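Local coordinates for protein cystathionine gamma-lyase (Saccharomyces cerevisiae, PDB 1N8P) that binds pyridoxal-5'-phosphate and belongs to the Cys/Met metabolism family of PLP-dependent enzymes, forming an assembly of four copies of the chain, at residues Ser324-Phe329 and Leu381-Gln386; Arg256-Ala261 and His299-Gly304; Thr155-Val160 and Phe192-Val197; Ala70-Ala75 and Pro222-Leu227. All blocks are in the same frame, centred on the assembly; numbering follows the deposited sequence.

Contact 1 (Ser324-Phe329 and Leu381-Gln386)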
loop_
_atom_site.group_PDB
_atom_site.type_symbol
_atom_site.label_atom_id
_atom_site.label_comp_id
_atom_site.label_asym_id
_atom_site.label_seq_id
_atom_site.Cartn_x
_atom_site.Cartn_y
_atom_site.Cartn_z
ATOM N N SER A 324 26.095 1.463 21.791
ATOM C CA SER A 324 25.060 2.361 22.290
ATOM C C SER A 324 25.458 3.832 22.284
ATOM O O SER A 324 24.627 4.712 22.128
ATOM C CB SER A 324 24.665 1.956 23.702
ATOM O OG SER A 324 24.271 0.596 23.751
ATOM N N SER A 325 26.740 4.090 22.462
ATOM C CA SER A 325 27.246 5.443 22.491
ATOM C C SER A 325 27.062 6.123 21.145
ATOM O O SER A 325 27.110 7.342 21.059
ATOM C CB SER A 325 28.732 5.410 22.870
ATOM O OG SER A 325 28.945 4.588 24.014
ATOM N N THR A 326 26.844 5.329 20.101
ATOM C CA THR A 326 26.670 5.832 18.728
ATOM C C THR A 326 25.370 6.587 18.507
ATOM O O THR A 326 24.294 6.143 18.908
ATOM C CB THR A 326 26.665 4.714 17.700
ATOM O OG1 THR A 326 25.756 3.701 18.141
ATOM C CG2 THR A 326 28.059 4.143 17.496
ATOM N N ARG A 327 25.476 7.716 17.821
ATOM C CA ARG A 327 24.326 8.548 17.558
ATOM C C ARG A 327 23.710 8.248 16.204
ATOM O O ARG A 327 22.490 8.060 16.086
ATOM C CB ARG A 327 24.738 10.010 17.614
ATOM C CG ARG A 327 23.628 10.956 17.267
ATOM C CD ARG A 327 24.075 12.373 17.419
ATOM N NE ARG A 327 25.052 12.770 16.416
ATOM C CZ ARG A 327 24.717 13.282 15.241
ATOM N NH1 ARG A 327 23.442 13.433 14.952
ATOM N NH2 ARG A 327 25.638 13.691 14.383
ATOM N N LEU A 328 24.566 8.197 15.190
ATOM C CA LEU A 328 24.130 7.947 13.826
ATOM C C LEU A 328 23.902 6.470 13.487
ATOM O O LEU A 328 22.962 6.150 12.763
ATOM C CB LEU A 328 25.130 8.584 12.856
ATOM C CG LEU A 328 25.221 10.110 12.956
ATOM C CD1 LEU A 328 26.087 10.654 11.838
ATOM C CD2 LEU A 328 23.811 10.701 12.885
ATOM N N PHE A 329 24.749 5.567 13.980
ATOM C CA PHE A 329 24.534 4.139 13.710
ATOM C C PHE A 329 23.457 3.691 14.660
ATOM O O PHE A 329 23.350 4.208 15.753
ATOM C CB PHE A 329 25.812 3.320 13.928
ATOM C CG PHE A 329 26.843 3.542 12.872
ATOM C CD1 PHE A 329 27.511 4.739 12.791
ATOM C CD2 PHE A 329 27.104 2.568 11.926
ATOM C CE1 PHE A 329 28.430 4.971 11.781
ATOM C CE2 PHE A 329 28.018 2.793 10.913
ATOM C CZ PHE A 329 28.680 4.003 10.845
ATOM N N LEU A 381 32.034 8.950 10.011
ATOM C CA LEU A 381 33.397 8.733 10.445
ATOM C C LEU A 381 33.510 9.440 11.789
ATOM O O LEU A 381 33.861 8.830 12.790
ATOM C CB LEU A 381 34.395 9.332 9.443
ATOM C CG LEU A 381 35.841 8.840 9.593
ATOM C CD1 LEU A 381 35.889 7.316 9.590
ATOM C CD2 LEU A 381 36.669 9.379 8.469
ATOM N N GLU A 382 33.179 10.726 11.820
ATOM C CA GLU A 382 33.270 11.490 13.056
ATOM C C GLU A 382 32.419 10.897 14.168
ATOM O O GLU A 382 32.646 11.146 15.346
ATOM C CB GLU A 382 32.863 12.938 12.816
ATOM C CG GLU A 382 33.550 13.931 13.768
ATOM C CD GLU A 382 35.079 14.013 13.598
ATOM O OE1 GLU A 382 35.724 14.739 14.389
ATOM O OE2 GLU A 382 35.636 13.367 12.675
ATOM N N ASP A 383 31.439 10.093 13.804
ATOM C CA ASP A 383 30.593 9.489 14.811
ATOM C C ASP A 383 31.187 8.182 15.388
ATOM O O ASP A 383 30.885 7.809 16.523
ATOM C CB ASP A 383 29.206 9.239 14.232
ATOM C CG ASP A 383 28.262 8.662 15.252
ATOM O OD1 ASP A 383 28.145 9.263 16.338
ATOM O OD2 ASP A 383 27.637 7.616 14.980
ATOM N N ILE A 384 32.014 7.488 14.603
ATOM C CA ILE A 384 32.670 6.266 15.056
ATOM C C ILE A 384 33.755 6.698 16.046
ATOM O O ILE A 384 33.940 6.079 17.084
ATOM C CB ILE A 384 33.371 5.541 13.902
ATOM C CG1 ILE A 384 32.369 5.159 12.815
ATOM C CG2 ILE A 384 34.082 4.327 14.435
ATOM C CD1 ILE A 384 31.503 3.998 13.177
ATOM N N LYS A 385 34.468 7.769 15.698
ATOM C CA LYS A 385 35.532 8.331 16.529
ATOM C C LYS A 385 34.948 8.669 17.886
ATOM O O LYS A 385 35.318 8.113 18.917
ATOM C CB LYS A 385 36.086 9.611 15.885
ATOM C CG LYS A 385 36.573 9.409 14.460
ATOM C CD LYS A 385 37.125 10.681 13.833
ATOM C CE LYS A 385 37.474 10.455 12.346
ATOM N NZ LYS A 385 37.979 11.682 11.632
ATOM N N GLN A 386 34.012 9.599 17.847
ATOM C CA GLN A 386 33.303 10.071 19.011
ATOM C C GLN A 386 32.772 8.937 19.880
ATOM O O GLN A 386 32.428 9.160 21.038
ATOM C CB GLN A 386 32.160 10.968 18.536
ATOM C CG GLN A 386 31.174 11.430 19.587
ATOM C CD GLN A 386 30.205 10.356 19.998
ATOM O OE1 GLN A 386 29.798 9.525 19.184
ATOM N NE2 GLN A 386 29.813 10.371 21.263
#

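Contact 2 (Arg256-Ala261 and His299-Gly304)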
loop_
_atom_site.group_PDB
_atom_site.type_symbol
_atom_site.label_atom_id
_atom_site.label_comp_id
_atom_site.label_asym_id
_atom_site.label_seq_id
_atom_site.Cartn_x
_atom_site.Cartn_y
_atom_site.Cartn_z
ATOM N N ARG A 256 23.233 3.518 -4.096
ATOM C CA ARG A 256 23.352 3.230 -2.668
ATOM C C ARG A 256 24.594 2.414 -2.339
ATOM O O ARG A 256 25.404 2.829 -1.541
ATOM C CB ARG A 256 22.116 2.484 -2.149
ATOM C CG ARG A 256 20.876 3.302 -2.130
ATOM C CD ARG A 256 19.744 2.548 -1.467
ATOM N NE ARG A 256 18.965 1.719 -2.374
ATOM C CZ ARG A 256 19.184 0.430 -2.581
ATOM N NH1 ARG A 256 20.168 -0.164 -1.954
ATOM N NH2 ARG A 256 18.380 -0.275 -3.368
ATOM N N VAL A 257 24.734 1.246 -2.946
ATOM C CA VAL A 257 25.881 0.369 -2.709
ATOM C C VAL A 257 27.237 0.997 -3.004
ATOM O O VAL A 257 28.243 0.657 -2.391
ATOM C CB VAL A 257 25.742 -0.874 -3.539
ATOM C CG1 VAL A 257 27.003 -1.666 -3.485
ATOM C CG2 VAL A 257 24.569 -1.693 -3.027
ATOM N N ARG A 258 27.261 1.918 -3.955
ATOM C CA ARG A 258 28.494 2.600 -4.333
ATOM C C ARG A 258 28.934 3.520 -3.199
ATOM O O ARG A 258 30.113 3.636 -2.910
ATOM C CB ARG A 258 28.263 3.434 -5.619
ATOM C CG ARG A 258 29.513 4.004 -6.285
ATOM C CD ARG A 258 30.276 2.913 -6.987
ATOM N NE ARG A 258 31.576 3.361 -7.473
ATOM C CZ ARG A 258 32.535 2.538 -7.884
ATOM N NH1 ARG A 258 32.342 1.226 -7.870
ATOM N NH2 ARG A 258 33.693 3.027 -8.301
ATOM N N GLN A 259 27.964 4.171 -2.573
ATOM C CA GLN A 259 28.210 5.108 -1.494
ATOM C C GLN A 259 28.519 4.393 -0.171
ATOM O O GLN A 259 29.466 4.724 0.533
ATOM C CB GLN A 259 26.981 5.979 -1.337
ATOM C CG GLN A 259 27.092 7.018 -0.260
ATOM C CD GLN A 259 28.061 8.057 -0.623
ATOM O OE1 GLN A 259 28.060 8.535 -1.744
ATOM N NE2 GLN A 259 28.910 8.436 0.315
ATOM N N ALA A 260 27.711 3.403 0.160
ATOM C CA ALA A 260 27.891 2.664 1.391
ATOM C C ALA A 260 29.285 2.048 1.413
ATOM O O ALA A 260 29.905 1.925 2.459
ATOM C CB ALA A 260 26.806 1.584 1.510
ATOM N N ALA A 261 29.784 1.684 0.244
ATOM C CA ALA A 261 31.099 1.068 0.139
ATOM C C ALA A 261 32.248 2.090 0.337
ATOM O O ALA A 261 33.149 1.858 1.152
ATOM C CB ALA A 261 31.216 0.331 -1.223
ATOM N N HIS A 299 35.108 -8.861 -6.692
ATOM C CA HIS A 299 34.472 -7.604 -6.358
ATOM C C HIS A 299 34.677 -6.493 -7.377
ATOM O O HIS A 299 35.801 -6.186 -7.728
ATOM C CB HIS A 299 35.027 -7.065 -5.038
ATOM C CG HIS A 299 34.750 -7.926 -3.854
ATOM N ND1 HIS A 299 34.565 -7.406 -2.589
ATOM C CD2 HIS A 299 34.598 -9.263 -3.739
ATOM C CE1 HIS A 299 34.303 -8.389 -1.746
ATOM N NE2 HIS A 299 34.318 -9.526 -2.418
ATOM N N ARG A 300 33.599 -5.841 -7.796
ATOM C CA ARG A 300 33.708 -4.715 -8.716
ATOM C C ARG A 300 34.584 -3.600 -8.114
ATOM O O ARG A 300 34.427 -3.214 -6.952
ATOM C CB ARG A 300 32.340 -4.122 -9.012
ATOM C CG ARG A 300 32.408 -2.862 -9.861
ATOM C CD ARG A 300 31.023 -2.243 -9.972
ATOM N NE ARG A 300 30.055 -3.225 -10.445
ATOM C CZ ARG A 300 29.689 -3.338 -11.708
ATOM N NH1 ARG A 300 30.216 -2.518 -12.601
ATOM N NH2 ARG A 300 28.814 -4.269 -12.072
ATOM N N ASP A 301 35.506 -3.088 -8.925
ATOM C CA ASP A 301 36.401 -2.016 -8.520
ATOM C C ASP A 301 37.095 -2.253 -7.196
ATOM O O ASP A 301 37.765 -1.370 -6.662
ATOM C CB ASP A 301 35.630 -0.712 -8.481
ATOM C CG ASP A 301 35.164 -0.296 -9.844
ATOM O OD1 ASP A 301 36.020 -0.193 -10.735
ATOM O OD2 ASP A 301 33.953 -0.078 -10.035
ATOM N N ALA A 302 36.954 -3.471 -6.700
ATOM C CA ALA A 302 37.541 -3.894 -5.430
ATOM C C ALA A 302 36.822 -3.253 -4.231
ATOM O O ALA A 302 37.447 -2.988 -3.190
ATOM C CB ALA A 302 39.025 -3.569 -5.408
ATOM N N LEU A 303 35.515 -3.010 -4.389
ATOM C CA LEU A 303 34.708 -2.408 -3.336
ATOM C C LEU A 303 34.563 -3.434 -2.220
ATOM O O LEU A 303 34.258 -4.594 -2.482
ATOM C CB LEU A 303 33.341 -1.999 -3.892
ATOM C CG LEU A 303 33.333 -0.867 -4.936
ATOM C CD1 LEU A 303 31.969 -0.740 -5.617
ATOM C CD2 LEU A 303 33.698 0.403 -4.266
ATOM N N GLY A 304 34.803 -3.011 -0.981
ATOM C CA GLY A 304 34.730 -3.928 0.144
ATOM C C GLY A 304 33.342 -4.214 0.652
ATOM O O GLY A 304 33.104 -5.193 1.349
#

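Contact 3 (Thr155-Val160 and Phe192-Val197)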
loop_
_atom_site.group_PDB
_atom_site.type_symbol
_atom_site.label_atom_id
_atom_site.label_comp_id
_atom_site.label_asym_id
_atom_site.label_seq_id
_atom_site.Cartn_x
_atom_site.Cartn_y
_atom_site.Cartn_z
ATOM N N THR A 155 35.843 -15.933 -0.149
ATOM C CA THR A 155 36.088 -17.261 -0.689
ATOM C C THR A 155 36.155 -17.208 -2.221
ATOM O O THR A 155 35.410 -16.458 -2.880
ATOM C CB THR A 155 34.976 -18.283 -0.288
ATOM O OG1 THR A 155 34.992 -18.504 1.127
ATOM C CG2 THR A 155 35.200 -19.612 -0.976
ATOM N N ASP A 156 37.067 -18.002 -2.789
ATOM C CA ASP A 156 37.233 -18.051 -4.243
ATOM C C ASP A 156 36.219 -18.999 -4.906
ATOM O O ASP A 156 36.396 -20.225 -4.965
ATOM C CB ASP A 156 38.659 -18.474 -4.608
ATOM C CG ASP A 156 39.025 -18.114 -6.044
ATOM O OD1 ASP A 156 38.243 -18.412 -6.970
ATOM O OD2 ASP A 156 40.105 -17.531 -6.244
ATOM N N ILE A 157 35.148 -18.407 -5.406
ATOM C CA ILE A 157 34.098 -19.166 -6.067
ATOM C C ILE A 157 34.630 -20.097 -7.171
ATOM O O ILE A 157 34.079 -21.172 -7.394
ATOM C CB ILE A 157 33.043 -18.198 -6.641
ATOM C CG1 ILE A 157 32.486 -17.362 -5.494
ATOM C CG2 ILE A 157 31.919 -18.965 -7.320
ATOM C CD1 ILE A 157 31.556 -16.259 -5.908
ATOM N N GLN A 158 35.705 -19.688 -7.842
ATOM C CA GLN A 158 36.300 -20.477 -8.915
ATOM C C GLN A 158 37.052 -21.686 -8.366
ATOM O O GLN A 158 36.798 -22.822 -8.790
ATOM C CB GLN A 158 37.253 -19.620 -9.731
ATOM C CG GLN A 158 37.617 -20.268 -11.019
ATOM C CD GLN A 158 36.404 -20.634 -11.779
ATOM O OE1 GLN A 158 35.867 -19.831 -12.532
ATOM N NE2 GLN A 158 35.937 -21.845 -11.578
ATOM N N LYS A 159 37.976 -21.451 -7.433
ATOM C CA LYS A 159 38.703 -22.557 -6.815
ATOM C C LYS A 159 37.705 -23.628 -6.325
ATOM O O LYS A 159 37.912 -24.822 -6.540
ATOM C CB LYS A 159 39.567 -22.060 -5.642
ATOM C CG LYS A 159 40.971 -21.575 -6.060
ATOM C CD LYS A 159 41.775 -21.098 -4.869
ATOM C CE LYS A 159 43.272 -20.946 -5.174
ATOM N NZ LYS A 159 43.656 -19.935 -6.214
ATOM N N VAL A 160 36.612 -23.210 -5.690
ATOM C CA VAL A 160 35.640 -24.167 -5.200
ATOM C C VAL A 160 34.846 -24.813 -6.326
ATOM O O VAL A 160 34.559 -26.002 -6.257
ATOM C CB VAL A 160 34.658 -23.529 -4.166
ATOM C CG1 VAL A 160 33.532 -24.495 -3.827
ATOM C CG2 VAL A 160 35.403 -23.186 -2.893
ATOM N N PHE A 192 31.670 -16.993 -11.948
ATOM C CA PHE A 192 32.778 -17.625 -11.249
ATOM C C PHE A 192 32.482 -19.076 -10.930
ATOM O O PHE A 192 32.953 -19.603 -9.918
ATOM C CB PHE A 192 33.113 -16.873 -9.956
ATOM C CG PHE A 192 33.486 -15.427 -10.173
ATOM C CD1 PHE A 192 32.499 -14.440 -10.220
ATOM C CD2 PHE A 192 34.820 -15.059 -10.356
ATOM C CE1 PHE A 192 32.831 -13.121 -10.443
ATOM C CE2 PHE A 192 35.180 -13.725 -10.586
ATOM C CZ PHE A 192 34.191 -12.751 -10.631
ATOM N N GLY A 193 31.698 -19.709 -11.803
ATOM C CA GLY A 193 31.360 -21.104 -11.624
ATOM C C GLY A 193 30.587 -21.290 -10.353
ATOM O O GLY A 193 31.114 -21.715 -9.333
ATOM N N ALA A 194 29.321 -20.925 -10.422
ATOM C CA ALA A 194 28.399 -21.030 -9.309
ATOM C C ALA A 194 27.153 -21.419 -10.062
ATOM O O ALA A 194 26.916 -20.919 -11.157
ATOM C CB ALA A 194 28.222 -19.661 -8.622
ATOM N N ASP A 195 26.371 -22.327 -9.506
ATOM C CA ASP A 195 25.184 -22.770 -10.199
ATOM C C ASP A 195 23.971 -21.959 -9.806
ATOM O O ASP A 195 23.031 -21.829 -10.600
ATOM C CB ASP A 195 24.966 -24.252 -9.941
ATOM C CG ASP A 195 26.127 -25.082 -10.411
ATOM O OD1 ASP A 195 26.361 -25.128 -11.632
ATOM O OD2 ASP A 195 26.812 -25.680 -9.564
ATOM N N ILE A 196 24.002 -21.401 -8.597
ATOM C CA ILE A 196 22.902 -20.568 -8.124
ATOM C C ILE A 196 23.397 -19.436 -7.230
ATOM O O ILE A 196 24.308 -19.632 -6.418
ATOM C CB ILE A 196 21.851 -21.369 -7.300
ATOM C CG1 ILE A 196 21.586 -22.724 -7.922
ATOM C CG2 ILE A 196 20.523 -20.663 -7.335
ATOM C CD1 ILE A 196 20.503 -23.497 -7.202
ATOM N N VAL A 197 22.780 -18.260 -7.396
ATOM C CA VAL A 197 23.066 -17.066 -6.595
ATOM C C VAL A 197 21.836 -16.819 -5.770
ATOM O O VAL A 197 20.752 -16.665 -6.326
ATOM C CB VAL A 197 23.216 -15.809 -7.417
ATOM C CG1 VAL A 197 24.536 -15.159 -7.087
ATOM C CG2 VAL A 197 23.082 -16.115 -8.877
#

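Contact 4 (Ala70-Ala75 and Pro222-Leu227)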
loop_
_atom_site.group_PDB
_atom_site.type_symbol
_atom_site.label_atom_id
_atom_site.label_comp_id
_atom_site.label_asym_id
_atom_site.label_seq_id
_atom_site.Cartn_x
_atom_site.Cartn_y
_atom_site.Cartn_z
ATOM N N ALA A 70 22.409 -13.039 -15.282
ATOM C CA ALA A 70 21.864 -14.378 -15.349
ATOM C C ALA A 70 20.643 -14.526 -16.243
ATOM O O ALA A 70 19.909 -13.580 -16.513
ATOM C CB ALA A 70 21.528 -14.859 -13.936
ATOM N N GLN A 71 20.422 -15.750 -16.684
ATOM C CA GLN A 71 19.297 -16.024 -17.543
ATOM C C GLN A 71 17.978 -16.095 -16.775
ATOM O O GLN A 71 16.942 -15.650 -17.270
ATOM C CB GLN A 71 19.546 -17.340 -18.293
ATOM C CG GLN A 71 20.569 -17.234 -19.424
ATOM C CD GLN A 71 20.047 -16.430 -20.580
ATOM O OE1 GLN A 71 19.037 -16.792 -21.192
ATOM N NE2 GLN A 71 20.720 -15.322 -20.886
ATOM N N TYR A 72 18.026 -16.632 -15.558
ATOM C CA TYR A 72 16.819 -16.798 -14.758
ATOM C C TYR A 72 16.789 -16.195 -13.342
ATOM O O TYR A 72 17.818 -16.042 -12.689
ATOM C CB TYR A 72 16.488 -18.298 -14.686
ATOM C CG TYR A 72 16.505 -18.965 -16.051
ATOM C CD1 TYR A 72 17.683 -19.525 -16.567
ATOM C CD2 TYR A 72 15.352 -19.005 -16.851
ATOM C CE1 TYR A 72 17.714 -20.106 -17.842
ATOM C CE2 TYR A 72 15.371 -19.584 -18.126
ATOM C CZ TYR A 72 16.554 -20.129 -18.612
ATOM O OH TYR A 72 16.573 -20.689 -19.868
ATOM N N GLY A 73 15.576 -15.869 -12.887
ATOM C CA GLY A 73 15.354 -15.326 -11.555
ATOM C C GLY A 73 14.067 -15.874 -10.948
ATOM O O GLY A 73 13.151 -16.285 -11.664
ATOM N N LEU A 74 13.996 -15.898 -9.621
ATOM C CA LEU A 74 12.811 -16.405 -8.908
ATOM C C LEU A 74 12.724 -15.777 -7.511
ATOM O O LEU A 74 13.649 -15.887 -6.722
ATOM C CB LEU A 74 12.865 -17.938 -8.756
ATOM C CG LEU A 74 12.766 -18.834 -9.991
ATOM C CD1 LEU A 74 12.929 -20.254 -9.528
ATOM C CD2 LEU A 74 11.425 -18.660 -10.701
ATOM N N ALA A 75 11.621 -15.117 -7.198
ATOM C CA ALA A 75 11.519 -14.509 -5.887
ATOM C C ALA A 75 10.725 -15.420 -5.002
ATOM O O ALA A 75 9.995 -16.268 -5.488
ATOM C CB ALA A 75 10.859 -13.179 -5.982
ATOM N N PRO A 222 17.385 -26.254 -16.588
ATOM C CA PRO A 222 16.683 -27.377 -15.951
ATOM C C PRO A 222 16.503 -27.208 -14.462
ATOM O O PRO A 222 15.480 -27.598 -13.918
ATOM C CB PRO A 222 17.569 -28.569 -16.269
ATOM C CG PRO A 222 18.118 -28.223 -17.587
ATOM C CD PRO A 222 18.488 -26.756 -17.422
ATOM N N LEU A 223 17.521 -26.641 -13.821
ATOM C CA LEU A 223 17.553 -26.382 -12.379
ATOM C C LEU A 223 16.563 -25.271 -12.066
ATOM O O LEU A 223 15.948 -25.224 -10.991
ATOM C CB LEU A 223 18.969 -25.956 -11.963
ATOM C CG LEU A 223 19.259 -25.703 -10.485
ATOM C CD1 LEU A 223 18.679 -26.853 -9.683
ATOM C CD2 LEU A 223 20.765 -25.563 -10.235
ATOM N N TYR A 224 16.399 -24.378 -13.030
ATOM C CA TYR A 224 15.485 -23.273 -12.869
ATOM C C TYR A 224 14.039 -23.721 -12.909
ATOM O O TYR A 224 13.223 -23.206 -12.152
ATOM C CB TYR A 224 15.731 -22.236 -13.954
ATOM C CG TYR A 224 14.553 -21.338 -14.196
ATOM C CD1 TYR A 224 14.132 -20.426 -13.241
ATOM C CD2 TYR A 224 13.846 -21.409 -15.388
ATOM C CE1 TYR A 224 13.029 -19.603 -13.473
ATOM C CE2 TYR A 224 12.743 -20.592 -15.628
ATOM C CZ TYR A 224 12.342 -19.697 -14.667
ATOM O OH TYR A 224 11.240 -18.911 -14.919
ATOM N N GLU A 225 13.722 -24.680 -13.784
ATOM C CA GLU A 225 12.351 -25.205 -13.951
ATOM C C GLU A 225 11.869 -26.135 -12.839
ATOM O O GLU A 225 10.682 -26.224 -12.566
ATOM C CB GLU A 225 12.238 -25.908 -15.301
ATOM C CG GLU A 225 12.263 -24.958 -16.487
ATOM C CD GLU A 225 12.277 -25.701 -17.799
ATOM O OE1 GLU A 225 11.670 -26.788 -17.857
ATOM O OE2 GLU A 225 12.888 -25.203 -18.768
ATOM N N ARG A 226 12.792 -26.859 -12.227
ATOM C CA ARG A 226 12.456 -27.725 -11.106
ATOM C C ARG A 226 12.113 -26.752 -9.969
ATOM O O ARG A 226 10.999 -26.765 -9.430
ATOM C CB ARG A 226 13.670 -28.570 -10.706
ATOM C CG ARG A 226 13.871 -29.825 -11.532
ATOM C CD ARG A 226 15.331 -30.264 -11.556
ATOM N NE ARG A 226 15.988 -30.274 -10.250
ATOM C CZ ARG A 226 17.311 -30.275 -10.100
ATOM N NH1 ARG A 226 18.101 -30.271 -11.175
ATOM N NH2 ARG A 226 17.851 -30.262 -8.883
ATOM N N LEU A 227 13.086 -25.892 -9.643
ATOM C CA LEU A 227 12.959 -24.881 -8.594
ATOM C C LEU A 227 11.688 -24.021 -8.723
ATOM O O LEU A 227 11.063 -23.677 -7.720
ATOM C CB LEU A 227 14.212 -23.997 -8.597
ATOM C CG LEU A 227 15.131 -23.937 -7.357
ATOM C CD1 LEU A 227 15.178 -25.255 -6.612
ATOM C CD2 LEU A 227 16.526 -23.548 -7.810
#

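Contact 1 (Ser324-Phe329 and Leu381-Gln386)
D383, on helix 377-392, turns its carboxylate onto the backbone of R327 and L328, just beyond the C-terminal end of helix 316-325, in the C-terminal domain of what is, by family, a fold type I PLP-dependent enzyme. The polar part of the contact has two bonds, one to each carboxylate oxygen. L328 N donates to D383 OD2 at 3.1 Å, coming from above the carboxylate plane, and R327 N gives a weak bond to OD1 at 3.4 Å. Because CG of D383 stands anti to its backbone N (chi1 -178°), the carboxylate is carried off the helix toward these successive amides. The charge of R327 is directed chiefly to D6 of the second subunit, although its CB still rests 3.7 Å from D383 OD1.

Carbon atoms also crowd the carboxylate: CB of L328 lies 3.4 Å from D383 OD2, and the F329 ring and the D383 carboxylate are nearly coplanar, 15° between planes, with OD2 at the ring edge, 3.6 Å from CD1. The apolar packing lies beside this. L328 touches L380 of the same helix as D383. The next residue, I384, approaches the F329 ring obliquely; its CD1 reaches F329 CE1 at 3.5 Å and F329 CZ at 3.7 Å.

Contact 2 (Arg256-Ala261 and His299-Gly304)
R258 reaches D301 through a bent chain: CG is anti to the backbone N (chi1 -169°), and the bend at chi2 (74°) turns CD aside; the extended rest of the chain carries the guanidinium to the loop 299-304. There NH1 forms a salt bridge with D301 OD2 at 3.0 Å. The approach is on the anti side of the carboxylate and somewhat out of its plane. The two flat groups are turned steeply, their planes 76° apart, and one hydrogen bond is made, R258 NH2 staying 3.6 Å from D301 OD2.

L303 supplies the apolar half of the contact. Its CD2 lies over one face of the guanidinium, 3.9 Å from R258 NH1, and the same methyl rests 3.9 Å from A261 CB. The leucine therefore sits against both the arginine tip and the alanine one turn along the helix, L303 CB being 4.1 Å from A261 CB.

Two bonds within the loop hold the backbone of L303. H299 ND1 donates to L303 O at 2.8 Å, with the acceptor in the imidazole plane, while L303 N bonds to R300 O at 2.8 Å. The charged end of R300 goes to Y185 O.

Y185 touches both R258 and L303, which brings helix 183-186 up beside the contact. The arrangement thus joins helix 253-271 to the loop that leads from helix 292-298 into strand 307-312, near the surface of the subunit.

Contact 3 (Thr155-Val160 and Phe192-Val197)
I157 presses its CG2 branch into the loop F192-A194, touching F192 CB at 3.6 Å and A194 CB at 4.0 Å. The same methyl lies 3.5 Å from G193 O, and I157 CB is a further 3.6 Å contact for F192 CB. The phenyl ring of F192 leads away, so it is the root of this side chain that takes part. Beside the isoleucine, the carboxamide of Q158 lies near the F192 peptide, with OE1 3.8 Å from F192 C. G193, beside Q158, has a positive phi of 63°.

The next shell fixes the start of helix 157-167. D156 is its N-cap: OD1 takes a nearly straight bond from K159 N at 3.1 Å (165°) and a weak one from Q158 N. The other carboxylate oxygen forms a salt bridge with K297, and Q298 accepts from I157 N, so the last residues of helix 292-298 help to place this helix end. On the other segment, backbone bonds of D195 and I196 to L175 settle the chain into strand 196-200. I157 also rests on V177 of strand 174-178, at the side of the large sheet; the side chain of I157 is about 13 Å from a bound pyridoxal-5'-phosphate.

No hydrogen bond crosses between the segments. I157 O and F192 O are both acceptors, and the amide of Q158 approaches F192 O at a poor angle, so cohesion here rests on methyl and methylene packing, while the polar bonding of the helix start is directed to its own cap and to K297 and Q298.

Contact 4 (Ala70-Ala75 and Pro222-Leu227)
Y224 lays its ring against Y72 in an offset stack, the ring centroids 4.3 Å apart and the planes 23° from parallel. Its CG is anti to the backbone N (chi1 158°), which points CG off helix 221-234 toward strand 72-76. Starting at the root, Y224 CB sits over the face of the Y72 ring, 4.0 Å from Y72 CG. Y224 CG comes next, 3.6 Å from Y72 CG. On one side of the ring, CD1 meets Y72 CB at 3.5 Å; this methylene lies over the Y224 face as a CH-pi contact. CE1 on that side turns to L74, reaching its CG at 3.6 Å. At the far end, Y224 CZ is 3.8 Å from Y72 CD2. L74 also meets the next turn of the helix, where its CD1 touches L227 CB at 4.1 Å.

The axes of the short strand and helix segments approach to 9.4 Å, with their directions only 20° from parallel. A helix lying nearly along an outermost strand, within this chain, of a mixed sheet belongs to the layered alpha/beta architecture of the large domain in fold type I PLP-dependent enzymes.

From the N terminus, contact 4 opens first, at 70-75, and closes at 222-227, with all seven strands of the large sheet lying from its first segment to its second. Contact 3 opens at 155-160 and closes at 192-197 wholly within that span. The two meet where I196 packs on L223 and L227, so helix 221-234 is tied to both edge strand 72-76 and inner strand 196-200. Contact 2 follows in series, joining 256-261 to 299-304, and contact 1 closes the series between 324-329 and 381-386; no loops cross. Helix 253-271 bridges these last two, since L381 and I384 of contact 1 pack on its later residues. Contacts 1 and 2 also touch the second subunit.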